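Local coordinates for SIR4-interacting protein SIF2 (Saccharomyces cerevisiae, PDB 1R5M) that antagonizes telomeric silencing and acts as a WD-repeat transcription corepressor in the Set3C complex, in which it associates with SNT1 and other subunits, at residues L132-K137 with W176-G181; H163-S166 with V172-L175. All coordinates share one frame; numbering follows the deposited sequence.

In the fold
Both contacts are buried and share strand 173-177 of one propeller blade, their centres about 12 Å apart. Interaction 1 joins two neighbouring blades: strand 132-136 of the second WD repeat meets the end of strand 173-177 and the turn after it through aliphatic and aromatic side chains, with no hydrogen bond between the segments. Interaction 2 lies within the blade of the third repeat, where strands 163-168 and 173-177 form a hairpin; backbone hydrogen bonds join its segments, which bury 291 Å² against 155 Å² in interaction 1. Trp176 and Ser166, joined by a side-chain hydrogen bond, connect the two: the indole that meets the second blade is anchored inside the third.

Interaction 1 (L132-K137 with W176-G181); sequences LRLWNK and WNVISG
Leu132 reaches the indole of Trp176 with one methyl, CD1, which comes obliquely to the ring where NE1, CE2 and CZ2 follow one another. It is nearest Trp176 NE1, at 3.7 Å, with Trp176 CE2 and CZ2 both 4.0 Å from the same methyl. Leu132 CD1 stands anti to CA (chi2 166°), which extends that methyl toward the indole. The indole is fixed by polar chemistry of its own: NE1 is hydrogen-bonded to Ser166 OG on the adjacent strand of its blade, while Phe147 and Leu145 also touch the side chain.

Two residues further along, Leu134 and Val178 cross at about a right angle. Leu134 CD2 lies 3.9 Å from Val178 CG2 and 3.6 Å from the carbonyl Val178 O. A chi1 of 176° swings Leu134 CG toward Val178, and both methyls come near CG2; Trp157 touches both of these residues.

Val178 begins a tight turn organised by Asn177. Its OD1 accepts a nearly straight bond from Ser180 N (3.0 Å, 172° at the hydrogen), the donor standing well above the carbonyl plane, and a weak one from Ile179 N. Gly181 N returns to Asn177 O at 2.7 Å, closing the turn.

Trp176-Asn177 appears to occupy the place of the Trp-Asp pair that ends many WD repeats; Asn177, in the Asp position, itself starts an Asx motif, and apolar side chains seal one blade of the beta propeller against the next.

Interaction 2 (H163-S166 with V172-L175); sequences HIIS and VTIL
His163 and Leu175 meet beside the imidazole: Leu175 CD1 comes up obliquely to the ring and lies 4.3 Å from His163 CB. Met184 and Trp214 also touch the histidine side chain. The other flat groups are the peptides, joined by a pair of backbone hydrogen bonds. Ser166 N donates to Ile174 O at 2.9 Å, in the carbonyl plane, and Ile174 N returns the bond to Ser166 O at 2.8 Å with an N-H...O angle of 168°. Ser166 and Ile174 are thus a hydrogen-bonded antiparallel pair, while Ile165 and Leu175 form the neighbouring non-hydrogen-bonded pair. Both acceptors take a CA-H contact as well: Ile165 CA lies 3.3 Å from Ile174 O, and Thr173 CA is equally near Ser166 O.

On the Ile165 face, Ile165 CG2 meets Thr173 CG2 at 3.6 Å, the two side chains slanting past one another. In Thr173, chi1 -55° sets OG1 beside the backbone N and CG2 anti to it, turning the methyl to Ile165, while OG1 bonds to Asn171 O. Trp214, Phe220 and Ile222 of the following blade cover this side.

On the opposite face, Ser166 OG lies 3.8 Å from Ile174 CB and is hydrogen-bonded to His148 NE2 and to Trp176. Phe147 and His148 also touch Ile174.

Backbone bonds set the hairpin register; the face with Ile165 and Leu175 is apolar and packs on the next blade. The other mixes Ile174 with a buried hydroxyl held by two partners, consistent with the His-Ser-Trp part of the Asp-His-Ser/Thr-Trp network of WD40 blades.

Interaction 1 (L132-K137 with W176-G181)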
loop_
_atom_site.group_PDB
_atom_site.type_symbol
_atom_site.label_atom_id
_atom_site.label_comp_id
_atom_site.label_asym_id
_atom_site.label_seq_id
_atom_site.Cartn_x
_atom_site.Cartn_y
_atom_site.Cartn_z
ATOM N N LEU A 132 -3.744 -11.297 -13.826
ATOM C CA LEU A 132 -3.321 -9.905 -13.827
ATOM C C LEU A 132 -3.583 -9.367 -15.230
ATOM O O LEU A 132 -3.403 -10.085 -16.217
ATOM C CB LEU A 132 -1.820 -9.788 -13.543
ATOM C CG LEU A 132 -1.276 -10.240 -12.188
ATOM C CD1 LEU A 132 0.245 -10.346 -12.276
ATOM C CD2 LEU A 132 -1.685 -9.256 -11.103
ATOM N N ARG A 133 -4.036 -8.122 -15.317
ATOM C CA ARG A 133 -4.250 -7.471 -16.604
ATOM C C ARG A 133 -3.571 -6.113 -16.549
ATOM O O ARG A 133 -3.554 -5.454 -15.500
ATOM C CB ARG A 133 -5.742 -7.332 -16.929
ATOM C CG ARG A 133 -6.338 -8.659 -17.369
ATOM C CD ARG A 133 -7.818 -8.625 -17.729
ATOM N NE ARG A 133 -8.183 -9.984 -18.121
ATOM C CZ ARG A 133 -8.477 -10.367 -19.359
ATOM N NH1 ARG A 133 -8.494 -9.495 -20.359
ATOM N NH2 ARG A 133 -8.667 -11.653 -19.610
ATOM N N LEU A 134 -2.981 -5.724 -17.677
ATOM C CA LEU A 134 -2.260 -4.465 -17.808
ATOM C C LEU A 134 -3.063 -3.540 -18.705
ATOM O O LEU A 134 -3.479 -3.937 -19.796
ATOM C CB LEU A 134 -0.885 -4.726 -18.429
ATOM C CG LEU A 134 -0.019 -3.506 -18.730
ATOM C CD1 LEU A 134 0.410 -2.842 -17.424
ATOM C CD2 LEU A 134 1.193 -3.935 -19.531
ATOM N N TRP A 135 -3.263 -2.307 -18.252
ATOM C CA TRP A 135 -4.055 -1.333 -18.998
ATOM C C TRP A 135 -3.376 0.025 -19.118
ATOM O O TRP A 135 -2.521 0.378 -18.307
ATOM C CB TRP A 135 -5.404 -1.101 -18.304
ATOM C CG TRP A 135 -6.049 -2.321 -17.707
ATOM C CD1 TRP A 135 -5.716 -2.943 -16.533
ATOM C CD2 TRP A 135 -7.159 -3.047 -18.244
ATOM N NE1 TRP A 135 -6.555 -4.009 -16.307
ATOM C CE2 TRP A 135 -7.450 -4.097 -17.341
ATOM C CE3 TRP A 135 -7.940 -2.913 -19.400
ATOM C CZ2 TRP A 135 -8.489 -5.007 -17.560
ATOM C CZ3 TRP A 135 -8.973 -3.818 -19.618
ATOM C CH2 TRP A 135 -9.237 -4.852 -18.701
ATOM N N ASN A 136 -3.774 0.792 -20.130
ATOM C CA ASN A 136 -3.254 2.141 -20.298
ATOM C C ASN A 136 -4.171 3.033 -19.457
ATOM O O ASN A 136 -5.296 2.643 -19.143
ATOM C CB ASN A 136 -3.299 2.568 -21.768
ATOM C CG ASN A 136 -2.930 4.030 -21.959
ATOM O OD1 ASN A 136 -3.802 4.893 -22.136
ATOM N ND2 ASN A 136 -1.637 4.321 -21.910
ATOM N N LYS A 137 -3.701 4.222 -19.093
ATOM C CA LYS A 137 -4.493 5.132 -18.267
ATOM C C LYS A 137 -5.828 5.556 -18.872
ATOM O O LYS A 137 -6.696 6.070 -18.160
ATOM C CB LYS A 137 -3.675 6.377 -17.912
ATOM C CG LYS A 137 -3.268 7.230 -19.105
ATOM C CD LYS A 137 -2.565 8.499 -18.648
ATOM C CE LYS A 137 -2.056 9.305 -19.835
ATOM N NZ LYS A 137 -3.163 9.711 -20.743
ATOM N N TRP A 176 7.928 -10.452 -13.730
ATOM C CA TRP A 176 7.462 -10.366 -15.110
ATOM C C TRP A 176 8.154 -9.302 -15.932
ATOM O O TRP A 176 8.585 -8.278 -15.407
ATOM C CB TRP A 176 5.979 -9.980 -15.187
ATOM C CG TRP A 176 4.992 -10.807 -14.447
ATOM C CD1 TRP A 176 4.660 -10.715 -13.124
ATOM C CD2 TRP A 176 4.130 -11.796 -15.010
ATOM N NE1 TRP A 176 3.636 -11.581 -12.832
ATOM C CE2 TRP A 176 3.291 -12.260 -13.974
ATOM C CE3 TRP A 176 3.982 -12.334 -16.298
ATOM C CZ2 TRP A 176 2.315 -13.240 -14.183
ATOM C CZ3 TRP A 176 3.012 -13.308 -16.505
ATOM C CH2 TRP A 176 2.191 -13.749 -15.452
ATOM N N ASN A 177 8.259 -9.560 -17.231
ATOM C CA ASN A 177 8.730 -8.538 -18.147
ATOM C C ASN A 177 7.306 -8.096 -18.492
ATOM O O ASN A 177 6.578 -8.809 -19.187
ATOM C CB ASN A 177 9.408 -9.126 -19.379
ATOM C CG ASN A 177 9.644 -8.082 -20.448
ATOM O OD1 ASN A 177 8.782 -7.242 -20.696
ATOM N ND2 ASN A 177 10.809 -8.128 -21.089
ATOM N N VAL A 178 6.890 -6.951 -17.965
ATOM C CA VAL A 178 5.527 -6.475 -18.155
ATOM C C VAL A 178 5.147 -6.096 -19.583
ATOM O O VAL A 178 3.972 -6.151 -19.956
ATOM C CB VAL A 178 5.236 -5.288 -17.192
ATOM C CG1 VAL A 178 5.793 -3.993 -17.760
ATOM C CG2 VAL A 178 3.745 -5.187 -16.925
ATOM N N ILE A 179 6.136 -5.727 -20.387
ATOM C CA ILE A 179 5.873 -5.348 -21.768
ATOM C C ILE A 179 5.586 -6.572 -22.637
ATOM O O ILE A 179 4.635 -6.571 -23.421
ATOM C CB ILE A 179 7.057 -4.539 -22.346
ATOM C CG1 ILE A 179 7.128 -3.179 -21.640
ATOM C CG2 ILE A 179 6.898 -4.364 -23.852
ATOM C CD1 ILE A 179 8.292 -2.311 -22.065
ATOM N N SER A 180 6.396 -7.617 -22.495
ATOM C CA SER A 180 6.187 -8.833 -23.274
ATOM C C SER A 180 5.174 -9.748 -22.583
ATOM O O SER A 180 4.589 -10.630 -23.213
ATOM C CB SER A 180 7.510 -9.581 -23.470
ATOM O OG SER A 180 8.084 -9.938 -22.225
ATOM N N GLY A 181 4.966 -9.528 -21.288
ATOM C CA GLY A 181 4.023 -10.344 -20.541
ATOM C C GLY A 181 4.540 -11.749 -20.313
ATOM O O GLY A 181 3.768 -12.709 -20.277
#

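Interaction 2 (H163-S166 with V172-L175)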
loop_
_atom_site.group_PDB
_atom_site.type_symbol
_atom_site.label_atom_id
_atom_site.label_comp_id
_atom_site.label_asym_id
_atom_site.label_seq_id
_atom_site.Cartn_x
_atom_site.Cartn_y
_atom_site.Cartn_z
ATOM N N HIS A 163 9.374 -3.862 -15.721
ATOM C CA HIS A 163 9.166 -5.099 -14.979
ATOM C C HIS A 163 8.286 -4.885 -13.766
ATOM O O HIS A 163 8.221 -3.788 -13.217
ATOM C CB HIS A 163 10.494 -5.668 -14.469
ATOM C CG HIS A 163 11.463 -6.029 -15.549
ATOM N ND1 HIS A 163 12.191 -5.086 -16.242
ATOM C CD2 HIS A 163 11.824 -7.230 -16.055
ATOM C CE1 HIS A 163 12.961 -5.693 -17.127
ATOM N NE2 HIS A 163 12.758 -6.995 -17.034
ATOM N N ILE A 164 7.602 -5.945 -13.355
ATOM C CA ILE A 164 6.789 -5.887 -12.150
ATOM C C ILE A 164 7.022 -7.173 -11.382
ATOM O O ILE A 164 7.452 -8.185 -11.947
ATOM C CB ILE A 164 5.257 -5.786 -12.416
ATOM C CG1 ILE A 164 4.766 -7.003 -13.199
ATOM C CG2 ILE A 164 4.930 -4.490 -13.134
ATOM C CD1 ILE A 164 3.244 -7.151 -13.188
ATOM N N ILE A 165 6.773 -7.110 -10.081
ATOM C CA ILE A 165 6.864 -8.278 -9.217
ATOM C C ILE A 165 5.449 -8.409 -8.691
ATOM O O ILE A 165 4.850 -7.417 -8.270
ATOM C CB ILE A 165 7.774 -8.057 -8.004
ATOM C CG1 ILE A 165 9.199 -7.767 -8.455
ATOM C CG2 ILE A 165 7.739 -9.289 -7.104
ATOM C CD1 ILE A 165 10.026 -7.132 -7.374
ATOM N N SER A 166 4.897 -9.613 -8.735
ATOM C CA SER A 166 3.551 -9.830 -8.220
ATOM C C SER A 166 3.599 -10.998 -7.253
ATOM O O SER A 166 4.364 -11.942 -7.443
ATOM C CB SER A 166 2.565 -10.126 -9.359
ATOM O OG SER A 166 2.976 -11.245 -10.125
ATOM N N VAL A 172 3.217 -17.215 -3.839
ATOM C CA VAL A 172 3.858 -17.514 -5.106
ATOM C C VAL A 172 4.213 -16.117 -5.594
ATOM O O VAL A 172 3.350 -15.240 -5.648
ATOM C CB VAL A 172 2.895 -18.187 -6.096
ATOM C CG1 VAL A 172 3.541 -18.284 -7.472
ATOM C CG2 VAL A 172 2.538 -19.578 -5.595
ATOM N N THR A 173 5.480 -15.906 -5.918
ATOM C CA THR A 173 5.945 -14.602 -6.363
ATOM C C THR A 173 6.508 -14.709 -7.768
ATOM O O THR A 173 7.309 -15.596 -8.060
ATOM C CB THR A 173 7.016 -14.068 -5.402
ATOM O OG1 THR A 173 6.482 -14.054 -4.072
ATOM C CG2 THR A 173 7.430 -12.658 -5.786
ATOM N N ILE A 174 6.088 -13.794 -8.635
ATOM C CA ILE A 174 6.519 -13.812 -10.025
ATOM C C ILE A 174 7.173 -12.515 -10.480
ATOM O O ILE A 174 6.696 -11.428 -10.155
ATOM C CB ILE A 174 5.310 -14.068 -10.959
ATOM C CG1 ILE A 174 4.602 -15.366 -10.564
ATOM C CG2 ILE A 174 5.767 -14.103 -12.411
ATOM C CD1 ILE A 174 5.462 -16.602 -10.679
ATOM N N LEU A 175 8.265 -12.647 -11.230
ATOM C CA LEU A 175 8.970 -11.507 -11.808
ATOM C C LEU A 175 8.557 -11.528 -13.275
ATOM O O LEU A 175 8.789 -12.517 -13.974
ATOM C CB LEU A 175 10.487 -11.682 -11.701
ATOM C CG LEU A 175 11.303 -10.748 -12.601
ATOM C CD1 LEU A 175 11.096 -9.295 -12.186
ATOM C CD2 LEU A 175 12.778 -11.131 -12.514
#